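Side-chain contacts in peptide ABC transporter permease (Staphylococcus hominis, PDB 6EXS), which probably imports peptides, including a thioalcohol-conjugated dipeptide linked to axillary malodour, across the bacterial membrane as a proton-coupled POT family transporter: residues A[132-135]-A[136-140]; A[213-217]-A[218-222]; A[277-280]-A[281-284]; A[437-440]-A[441-445]. One frame throughout, in Å; residues are numbered along the deposited sequence.

Contact 1 of 4, residues A[132-135]-A[136-140]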
loop_
_atom_site.group_PDB
_atom_site.type_symbol
_atom_site.label_atom_id
_atom_site.label_comp_id
_atom_site.label_asym_id
_atom_site.label_seq_id
_atom_site.Cartn_x
_atom_site.Cartn_y
_atom_site.Cartn_z
ATOM N N ILE A 132 -1.938 2.943 14.118
ATOM C CA ILE A 132 -1.306 4.274 14.235
ATOM C C ILE A 132 -2.289 5.353 13.716
ATOM O O ILE A 132 -2.392 6.424 14.321
ATOM C CB ILE A 132 0.114 4.355 13.562
ATOM C CG1 ILE A 132 0.801 5.719 13.839
ATOM C CG2 ILE A 132 0.080 4.025 12.070
ATOM C CD1 ILE A 132 2.329 5.709 13.966
ATOM N N SER A 133 -3.041 5.023 12.629
ATOM C CA SER A 133 -4.020 5.883 11.964
ATOM C C SER A 133 -5.169 6.189 12.901
ATOM O O SER A 133 -5.613 7.335 12.994
ATOM C CB SER A 133 -4.542 5.205 10.700
ATOM O OG SER A 133 -4.282 5.996 9.556
ATOM N N ASN A 134 -5.629 5.152 13.608
ATOM C CA ASN A 134 -6.692 5.197 14.586
ATOM C C ASN A 134 -6.326 6.145 15.740
ATOM O O ASN A 134 -7.143 7.002 16.100
ATOM C CB ASN A 134 -6.966 3.786 15.085
ATOM C CG ASN A 134 -8.252 3.658 15.833
ATOM O OD1 ASN A 134 -8.377 4.112 16.971
ATOM N ND2 ASN A 134 -9.239 3.047 15.204
ATOM N N ILE A 135 -5.094 6.004 16.299
ATOM C CA ILE A 135 -4.571 6.842 17.397
ATOM C C ILE A 135 -4.613 8.322 17.010
ATOM O O ILE A 135 -5.127 9.124 17.784
ATOM C CB ILE A 135 -3.170 6.371 17.900
ATOM C CG1 ILE A 135 -3.271 4.981 18.580
ATOM C CG2 ILE A 135 -2.541 7.397 18.857
ATOM C CD1 ILE A 135 -1.947 4.178 18.632
ATOM N N VAL A 136 -4.134 8.653 15.789
ATOM C CA VAL A 136 -4.112 10.003 15.193
ATOM C C VAL A 136 -5.505 10.670 15.266
ATOM O O VAL A 136 -5.622 11.776 15.794
ATOM C CB VAL A 136 -3.538 9.982 13.749
ATOM C CG1 VAL A 136 -3.779 11.303 13.031
ATOM C CG2 VAL A 136 -2.054 9.634 13.748
ATOM N N GLY A 137 -6.535 9.975 14.777
ATOM C CA GLY A 137 -7.910 10.467 14.808
ATOM C C GLY A 137 -8.511 10.586 16.198
ATOM O O GLY A 137 -9.344 11.463 16.432
ATOM N N ARG A 138 -8.075 9.719 17.146
ATOM C CA ARG A 138 -8.582 9.712 18.528
ATOM C C ARG A 138 -7.901 10.774 19.439
ATOM O O ARG A 138 -8.258 10.917 20.613
ATOM C CB ARG A 138 -8.544 8.294 19.137
ATOM C CG ARG A 138 -9.580 7.362 18.500
ATOM C CD ARG A 138 -10.380 6.547 19.503
ATOM N NE ARG A 138 -10.355 5.117 19.175
ATOM C CZ ARG A 138 -11.249 4.498 18.408
ATOM N NH1 ARG A 138 -12.261 5.175 17.877
ATOM N NH2 ARG A 138 -11.137 3.196 18.165
ATOM N N LEU A 139 -6.987 11.567 18.856
ATOM C CA LEU A 139 -6.297 12.693 19.494
ATOM C C LEU A 139 -7.191 13.934 19.447
ATOM O O LEU A 139 -6.934 14.888 20.183
ATOM C CB LEU A 139 -4.982 13.033 18.751
ATOM C CG LEU A 139 -3.818 12.053 18.753
ATOM C CD1 LEU A 139 -2.658 12.642 17.996
ATOM C CD2 LEU A 139 -3.381 11.703 20.166
ATOM N N TYR A 140 -8.203 13.938 18.545
ATOM C CA TYR A 140 -9.147 15.043 18.337
ATOM C C TYR A 140 -10.507 14.792 19.003
ATOM O O TYR A 140 -11.114 13.752 18.746
ATOM C CB TYR A 140 -9.369 15.305 16.830
ATOM C CG TYR A 140 -8.113 15.676 16.076
ATOM C CD1 TYR A 140 -7.286 14.693 15.532
ATOM C CD2 TYR A 140 -7.740 17.010 15.917
ATOM C CE1 TYR A 140 -6.101 15.025 14.882
ATOM C CE2 TYR A 140 -6.572 17.355 15.242
ATOM C CZ TYR A 140 -5.751 16.357 14.734
ATOM O OH TYR A 140 -4.602 16.674 14.068
#

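Contact 2 of 4, residues A[213-217]-A[218-222]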
loop_
_atom_site.group_PDB
_atom_site.type_symbol
_atom_site.label_atom_id
_atom_site.label_comp_id
_atom_site.label_asym_id
_atom_site.label_seq_id
_atom_site.Cartn_x
_atom_site.Cartn_y
_atom_site.Cartn_z
ATOM N N ASN A 213 -13.771 -3.207 22.228
ATOM C CA ASN A 213 -14.699 -4.316 22.404
ATOM C C ASN A 213 -13.920 -5.550 22.879
ATOM O O ASN A 213 -13.667 -6.433 22.056
ATOM C CB ASN A 213 -15.457 -4.589 21.092
ATOM C CG ASN A 213 -16.203 -3.391 20.560
ATOM O OD1 ASN A 213 -15.702 -2.639 19.717
ATOM N ND2 ASN A 213 -17.412 -3.172 21.054
ATOM N N PRO A 214 -13.498 -5.642 24.175
ATOM C CA PRO A 214 -12.714 -6.818 24.605
ATOM C C PRO A 214 -13.485 -8.133 24.559
ATOM O O PRO A 214 -14.719 -8.137 24.585
ATOM C CB PRO A 214 -12.250 -6.456 26.019
ATOM C CG PRO A 214 -13.189 -5.445 26.489
ATOM C CD PRO A 214 -13.684 -4.691 25.292
ATOM N N LEU A 215 -12.751 -9.247 24.448
ATOM C CA LEU A 215 -13.321 -10.584 24.345
ATOM C C LEU A 215 -13.746 -11.153 25.697
ATOM O O LEU A 215 -13.077 -10.930 26.712
ATOM C CB LEU A 215 -12.324 -11.549 23.674
ATOM C CG LEU A 215 -11.840 -11.230 22.259
ATOM C CD1 LEU A 215 -10.591 -11.988 21.960
ATOM C CD2 LEU A 215 -12.877 -11.596 21.220
ATOM N N SER A 216 -14.841 -11.935 25.695
ATOM C CA SER A 216 -15.338 -12.613 26.891
ATOM C C SER A 216 -14.464 -13.861 27.140
ATOM O O SER A 216 -13.593 -14.159 26.316
ATOM C CB SER A 216 -16.808 -12.988 26.719
ATOM O OG SER A 216 -17.011 -13.945 25.691
ATOM N N LYS A 217 -14.677 -14.576 28.266
ATOM C CA LYS A 217 -13.916 -15.785 28.595
ATOM C C LYS A 217 -14.156 -16.879 27.554
ATOM O O LYS A 217 -13.197 -17.503 27.097
ATOM C CB LYS A 217 -14.239 -16.280 30.014
ATOM C CG LYS A 217 -13.753 -15.343 31.123
ATOM C CD LYS A 217 -12.341 -15.681 31.602
ATOM C CE LYS A 217 -11.662 -14.514 32.281
ATOM N NZ LYS A 217 -11.094 -13.549 31.299
ATOM N N GLU A 218 -15.427 -17.052 27.129
ATOM C CA GLU A 218 -15.824 -18.033 26.114
ATOM C C GLU A 218 -15.432 -17.601 24.694
ATOM O O GLU A 218 -15.201 -18.474 23.856
ATOM C CB GLU A 218 -17.316 -18.423 26.214
ATOM C CG GLU A 218 -18.309 -17.278 26.058
ATOM C CD GLU A 218 -19.770 -17.662 25.898
ATOM O OE1 GLU A 218 -20.592 -16.746 25.671
ATOM O OE2 GLU A 218 -20.098 -18.868 25.986
ATOM N N GLU A 219 -15.334 -16.269 24.427
ATOM C CA GLU A 219 -14.887 -15.742 23.127
ATOM C C GLU A 219 -13.390 -15.985 22.929
ATOM O O GLU A 219 -12.978 -16.306 21.817
ATOM C CB GLU A 219 -15.222 -14.256 22.951
ATOM C CG GLU A 219 -16.597 -14.026 22.345
ATOM C CD GLU A 219 -16.893 -12.606 21.902
ATOM O OE1 GLU A 219 -16.647 -11.665 22.690
ATOM O OE2 GLU A 219 -17.406 -12.438 20.772
ATOM N N LYS A 220 -12.588 -15.880 24.016
ATOM C CA LYS A 220 -11.143 -16.148 24.015
ATOM C C LYS A 220 -10.885 -17.619 23.646
ATOM O O LYS A 220 -9.961 -17.915 22.883
ATOM C CB LYS A 220 -10.515 -15.826 25.384
ATOM C CG LYS A 220 -10.332 -14.336 25.650
ATOM C CD LYS A 220 -9.591 -14.081 26.953
ATOM C CE LYS A 220 -9.838 -12.698 27.508
ATOM N NZ LYS A 220 -11.112 -12.621 28.277
ATOM N N ARG A 221 -11.735 -18.528 24.165
ATOM C CA ARG A 221 -11.674 -19.967 23.906
ATOM C C ARG A 221 -12.142 -20.282 22.470
ATOM O O ARG A 221 -11.524 -21.112 21.800
ATOM C CB ARG A 221 -12.506 -20.749 24.946
ATOM C CG ARG A 221 -12.079 -20.531 26.399
ATOM C CD ARG A 221 -11.552 -21.793 27.056
ATOM N NE ARG A 221 -10.103 -21.933 26.896
ATOM C CZ ARG A 221 -9.386 -22.959 27.349
ATOM N NH1 ARG A 221 -9.978 -23.956 27.997
ATOM N NH2 ARG A 221 -8.075 -22.999 27.155
ATOM N N LYS A 222 -13.214 -19.597 21.998
ATOM C CA LYS A 222 -13.802 -19.766 20.662
ATOM C C LYS A 222 -12.835 -19.348 19.554
ATOM O O LYS A 222 -12.477 -20.184 18.723
ATOM C CB LYS A 222 -15.146 -19.009 20.549
ATOM C CG LYS A 222 -15.840 -19.119 19.183
ATOM C CD LYS A 222 -17.061 -18.203 19.077
ATOM C CE LYS A 222 -16.709 -16.797 18.646
ATOM N NZ LYS A 222 -17.812 -15.841 18.924
#

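Contact 3 of 4, residues A[277-280]-A[281-284]. Unlike the reference sequence in segment 277-280: Gly-280 (reference Val).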
loop_
_atom_site.group_PDB
_atom_site.type_symbol
_atom_site.label_atom_id
_atom_site.label_comp_id
_atom_site.label_asym_id
_atom_site.label_seq_id
_atom_site.Cartn_x
_atom_site.Cartn_y
_atom_site.Cartn_z
ATOM N N VAL A 277 -28.568 -3.080 8.325
ATOM C CA VAL A 277 -28.417 -2.174 7.182
ATOM C C VAL A 277 -29.806 -1.840 6.573
ATOM O O VAL A 277 -30.559 -2.754 6.219
ATOM C CB VAL A 277 -27.416 -2.765 6.142
ATOM C CG1 VAL A 277 -27.464 -2.021 4.811
ATOM C CG2 VAL A 277 -25.997 -2.775 6.693
ATOM N N THR A 278 -30.137 -0.531 6.471
ATOM C CA THR A 278 -31.402 -0.061 5.880
ATOM C C THR A 278 -31.286 -0.122 4.356
ATOM O O THR A 278 -30.164 -0.175 3.847
ATOM C CB THR A 278 -31.752 1.359 6.354
ATOM O OG1 THR A 278 -30.751 2.271 5.910
ATOM C CG2 THR A 278 -31.936 1.456 7.863
ATOM N N ASP A 279 -32.423 -0.093 3.626
ATOM C CA ASP A 279 -32.439 -0.155 2.156
ATOM C C ASP A 279 -31.711 1.015 1.476
ATOM O O ASP A 279 -31.165 0.836 0.385
ATOM C CB ASP A 279 -33.862 -0.315 1.615
ATOM C CG ASP A 279 -34.306 -1.765 1.560
ATOM O OD1 ASP A 279 -33.735 -2.533 0.750
ATOM O OD2 ASP A 279 -35.220 -2.134 2.330
ATOM N N GLY A 280 -31.690 2.175 2.138
ATOM C CA GLY A 280 -30.988 3.368 1.678
ATOM C C GLY A 280 -29.490 3.208 1.851
ATOM O O GLY A 280 -28.713 3.671 1.009
ATOM N N GLU A 281 -29.081 2.539 2.960
ATOM C CA GLU A 281 -27.686 2.224 3.296
ATOM C C GLU A 281 -27.189 1.095 2.379
ATOM O O GLU A 281 -26.009 1.059 2.034
ATOM C CB GLU A 281 -27.557 1.802 4.770
ATOM C CG GLU A 281 -27.566 2.957 5.762
ATOM C CD GLU A 281 -27.152 2.627 7.188
ATOM O OE1 GLU A 281 -27.493 1.525 7.680
ATOM O OE2 GLU A 281 -26.508 3.490 7.827
ATOM N N ARG A 282 -28.106 0.181 1.995
ATOM C CA ARG A 282 -27.877 -0.954 1.102
ATOM C C ARG A 282 -27.653 -0.442 -0.322
ATOM O O ARG A 282 -26.817 -0.996 -1.041
ATOM C CB ARG A 282 -29.073 -1.918 1.160
ATOM C CG ARG A 282 -28.894 -3.209 0.374
ATOM C CD ARG A 282 -30.019 -4.194 0.611
ATOM N NE ARG A 282 -29.817 -4.960 1.842
ATOM C CZ ARG A 282 -30.443 -4.723 2.991
ATOM N NH1 ARG A 282 -31.337 -3.745 3.078
ATOM N NH2 ARG A 282 -30.193 -5.470 4.055
ATOM N N SER A 283 -28.384 0.622 -0.715
ATOM C CA SER A 283 -28.268 1.252 -2.030
ATOM C C SER A 283 -26.906 1.924 -2.257
ATOM O O SER A 283 -26.417 1.922 -3.384
ATOM C CB SER A 283 -29.410 2.230 -2.273
ATOM O OG SER A 283 -30.495 1.559 -2.892
ATOM N N ARG A 284 -26.292 2.467 -1.188
ATOM C CA ARG A 284 -24.971 3.093 -1.240
ATOM C C ARG A 284 -23.864 2.030 -1.337
ATOM O O ARG A 284 -22.806 2.309 -1.913
ATOM C CB ARG A 284 -24.741 3.999 -0.026
ATOM C CG ARG A 284 -25.595 5.265 -0.010
ATOM C CD ARG A 284 -25.265 6.163 1.173
ATOM N NE ARG A 284 -25.417 5.474 2.459
ATOM C CZ ARG A 284 -25.149 6.018 3.643
ATOM N NH1 ARG A 284 -24.725 7.273 3.723
ATOM N NH2 ARG A 284 -25.309 5.314 4.754
#

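Contact 4 of 4, residues A[437-440]-A[441-445]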
loop_
_atom_site.group_PDB
_atom_site.type_symbol
_atom_site.label_atom_id
_atom_site.label_comp_id
_atom_site.label_asym_id
_atom_site.label_seq_id
_atom_site.Cartn_x
_atom_site.Cartn_y
_atom_site.Cartn_z
ATOM N N TRP A 437 -12.276 -0.174 0.785
ATOM C CA TRP A 437 -11.390 0.764 0.064
ATOM C C TRP A 437 -9.910 0.296 0.149
ATOM O O TRP A 437 -9.155 0.458 -0.806
ATOM C CB TRP A 437 -11.585 2.253 0.466
ATOM C CG TRP A 437 -10.404 3.131 0.133
ATOM C CD1 TRP A 437 -9.488 3.628 1.014
ATOM C CD2 TRP A 437 -9.915 3.465 -1.184
ATOM N NE1 TRP A 437 -8.471 4.267 0.335
ATOM C CE2 TRP A 437 -8.705 4.177 -1.014
ATOM C CE3 TRP A 437 -10.367 3.208 -2.493
ATOM C CZ2 TRP A 437 -7.975 4.685 -2.098
ATOM C CZ3 TRP A 437 -9.624 3.683 -3.567
ATOM C CH2 TRP A 437 -8.452 4.421 -3.365
ATOM N N LEU A 438 -9.532 -0.338 1.268
ATOM C CA LEU A 438 -8.205 -0.912 1.486
ATOM C C LEU A 438 -8.019 -2.164 0.595
ATOM O O LEU A 438 -6.917 -2.411 0.095
ATOM C CB LEU A 438 -8.068 -1.273 2.968
ATOM C CG LEU A 438 -6.667 -1.389 3.561
ATOM C CD1 LEU A 438 -5.848 -0.106 3.367
ATOM C CD2 LEU A 438 -6.765 -1.649 5.019
ATOM N N LEU A 439 -9.120 -2.914 0.364
ATOM C CA LEU A 439 -9.147 -4.091 -0.488
ATOM C C LEU A 439 -9.024 -3.763 -1.978
ATOM O O LEU A 439 -8.589 -4.632 -2.728
ATOM C CB LEU A 439 -10.369 -4.976 -0.204
ATOM C CG LEU A 439 -10.168 -6.021 0.902
ATOM C CD1 LEU A 439 -11.470 -6.674 1.266
ATOM C CD2 LEU A 439 -9.148 -7.093 0.498
ATOM N N THR A 440 -9.343 -2.516 -2.414
ATOM C CA THR A 440 -9.143 -2.122 -3.819
ATOM C C THR A 440 -7.651 -2.253 -4.134
ATOM O O THR A 440 -7.307 -2.623 -5.249
ATOM C CB THR A 440 -9.678 -0.707 -4.150
ATOM O OG1 THR A 440 -8.918 0.303 -3.486
ATOM C CG2 THR A 440 -11.148 -0.535 -3.842
ATOM N N ASN A 441 -6.774 -2.017 -3.121
ATOM C CA ASN A 441 -5.320 -2.141 -3.240
ATOM C C ASN A 441 -4.827 -3.569 -2.962
ATOM O O ASN A 441 -4.041 -4.101 -3.753
ATOM C CB ASN A 441 -4.582 -1.103 -2.391
ATOM C CG ASN A 441 -3.117 -1.002 -2.760
ATOM O OD1 ASN A 441 -2.269 -1.771 -2.287
ATOM N ND2 ASN A 441 -2.798 -0.092 -3.659
ATOM N N ALA A 442 -5.306 -4.197 -1.865
ATOM C CA ALA A 442 -4.966 -5.579 -1.491
ATOM C C ALA A 442 -5.342 -6.586 -2.600
ATOM O O ALA A 442 -4.535 -7.454 -2.924
ATOM C CB ALA A 442 -5.648 -5.951 -0.186
ATOM N N SER A 443 -6.540 -6.437 -3.205
ATOM C CA SER A 443 -7.009 -7.277 -4.311
ATOM C C SER A 443 -6.240 -7.013 -5.607
ATOM O O SER A 443 -5.895 -7.977 -6.287
ATOM C CB SER A 443 -8.502 -7.090 -4.547
ATOM O OG SER A 443 -9.204 -7.494 -3.391
ATOM N N ALA A 444 -5.972 -5.724 -5.951
ATOM C CA ALA A 444 -5.209 -5.363 -7.156
ATOM C C ALA A 444 -3.809 -5.977 -7.118
ATOM O O ALA A 444 -3.382 -6.544 -8.114
ATOM C CB ALA A 444 -5.116 -3.855 -7.299
ATOM N N GLN A 445 -3.128 -5.915 -5.956
ATOM C CA GLN A 445 -1.808 -6.504 -5.727
ATOM C C GLN A 445 -1.842 -8.043 -5.762
ATOM O O GLN A 445 -0.867 -8.667 -6.207
ATOM C CB GLN A 445 -1.199 -5.983 -4.412
ATOM C CG GLN A 445 -0.542 -4.602 -4.516
ATOM C CD GLN A 445 0.838 -4.656 -5.144
ATOM O OE1 GLN A 445 1.008 -5.007 -6.323
ATOM N NE2 GLN A 445 1.851 -4.253 -4.390
#

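Contact 1 of 4, residues A[132-135]-A[136-140]
Asn-134 and Arg-138 lie one helical turn apart, and the carbonyl end of the amide sits over one face of the guanidinium. Asn-134 OD1 is 3.1 Å from Arg-138 NE, and the two planes stand 72° apart. The N-H bonds point past the oxygen, so this is an electrostatic approach and not a hydrogen bond. The asparagine reaches it with CG anti to its nitrogen (chi1 -166°), while the arginine chain bends at chi2 and chi3, turning a guanidinium face to OD1. The exposed arginine suits the helix end, where the neighbouring amide offers it a carbonyl oxygen.

The branched residues on the buried side suit a packed helix. Val-136 CG2 lies 3.3 Å from Ile-132 O, and Leu-139 CG comes within 3.4 Å of Ile-135 O. Val-136 and Ile-135 pack on Leu-21 of helix 16-44.

Val-136 N bonds to Ile-132 O at 3.2 Å. Arg-138 N bonds to Asn-134 O and, weakly, to Ile-135 O, as the regular turns run out. Beyond them Tyr-140 OH bonds to His-14. The arrangement is that of the C-terminal end of a transmembrane helix, 110-137, leaving through a type I beta turn from Gly-137 to Tyr-140.

Contact 2 of 4, residues A[213-217]-A[218-222]
Ser-216 caps the helix that starts at Lys-217: its OG accepts from Glu-219 N at 3.1 Å. The hydroxyl can do so because it lies between the backbone nitrogen and the carbonyl carbon (chi1 65°), turned toward the first turn, where amides lack carbonyl partners. Serine, short and able to accept, suits this N-cap. Among the other hydrogen bonds, Lys-220 N reaches Ser-216 O at 3.0 Å, the first regular bond of helix 217-243. The same lysine folds its chain back, bending at chi4, and NZ donates to Leu-215 O at 3.0 Å from well above the carbonyl plane.

Apolar contact comes from Leu-215, just ahead of the cap. Its CD2 lies 3.9 Å from Glu-219 CB, the two side chains crossing at about a right angle, and its CB meets Lys-220 CG at 4.0 Å. Leu-215 also packs on Trp-79 of helix 74-106.

The charged groups come last. Glu-219 OE1 forms a salt bridge with Arg-83, while OE2 has a long one with Lys-222. Lys-217 and Lys-220 run side by side, their NZ atoms only 3.2 Å apart. Two full charges that close would be expected to cost energy, perhaps eased by the bond from Lys-220 NZ to Leu-215 O or by a lowered pKa of one amine; the carboxylate of Glu-219, near the positive helix start, is by contrast likely to stay ionised.

Contact 3 of 4, residues A[277-280]-A[281-284]
Thr-278 meets Glu-281 and Arg-282 through its backbone and side-chain oxygens. Thr-278 O takes the i to i+4 helical bond from Arg-282 N at 2.8 Å, in the plane of the carbonyl. Its OG1, which a chi1 of 63° brings round to the first turn, accepts weakly from Glu-281 N at 3.4 Å.

Threonine is therefore the N-cap of helix 279-302, a site suited to a small hydroxyl that can stand in for a missing carbonyl. Glu-281, in the first turn, runs past this hydroxyl with CG 3.3 Å from Thr-278 OG1. Its OE2 accepts from Lys-427 N, outside the two segments, and has a long salt bridge with Arg-284.

Asp-279 and Arg-282 lie alongside each other, and a salt bridge joins OD1 to NH1 at 3.6 Å with the planes 58° apart. An acid suits the first turn, where the helix dipole would stabilise negative charge. The same guanidinium gives NE to Leu-272 O, while Val-277 CG1 lies over one of its faces. The methyl also sits 3.8 Å from Glu-281 CB, and this buried valine packs further on Pro-426 and Phe-429.

Asp-279 O receives Ser-283 N at 3.0 Å from above the carbonyl plane, and Ser-283 OG adds a weak bond to it. Gly-280 O accepts weakly from Arg-284 N. The serine hydroxyl has a stronger partner in Lys-286 NZ.

Contact 4 of 4, residues A[437-440]-A[441-445]
The indole of Trp-437 and the amide of Asn-441, one turn apart, are the flat groups here. Over one face of the indole sits the hydroxyl of Thr-440, with OG1 3.3 Å above the plane and shifted toward the rim. The indole further meets the Trp-299 ring at about 60°, a contact that belongs to the packing of transmembrane helices in this Major Facilitator Superfamily protein, here helix 430-451 against helix 279-302. The amide of Asn-441 swings away from the preceding turn, a chi1 of -166° carrying it outward, and ND2 bonds to Glu-303 OE2, a suitable use of an amide in a buried place; the side chain lies about 7 Å from the bound peptide conjugate.

Threonine satisfies its hydroxyl inside its own helix: with chi1 at 67°, OG1 turns back along the chain and donates to Trp-437 O at 2.7 Å. Leu-438 O is gripped twice, by Ala-442 N at 3.1 Å and by Asn-441 N at 3.2 Å, the second from well above the carbonyl plane. Ser-443 N reaches Leu-439 O at 2.8 Å, and its OG bonds to Gly-260 O of helix 249-273.

Small side chains follow along the helix. Leu-439 CD2 lies 3.7 Å from Ala-442 CB, and the methyl of Ala-444 presses on the previous turn, its CB 3.2 Å from Thr-440 O.

In the fold
From the N terminus the four contacts come in series; none nests in or crosses another, and each closes a local turn within one continuous stretch. Contact 1 ends helix 110-137 beside helices 16-44, 74-106 and 147-174. Contact 2 spans the end of the loop after helix 178-204 and the start of helix 217-243, held to helix 74-106 by Arg-83, so helix 74-106 borders contacts 1 and 2. Contact 3 starts helix 279-302, and contact 4 lies within helix 430-451, which packs against helix 279-302 further along. Centres of contacts 3 and 4 are about 23 Å apart. Contact 4 is the one near the middle of the chain and closest to the bound conjugate, while contacts 2 and 3 lie at the surface.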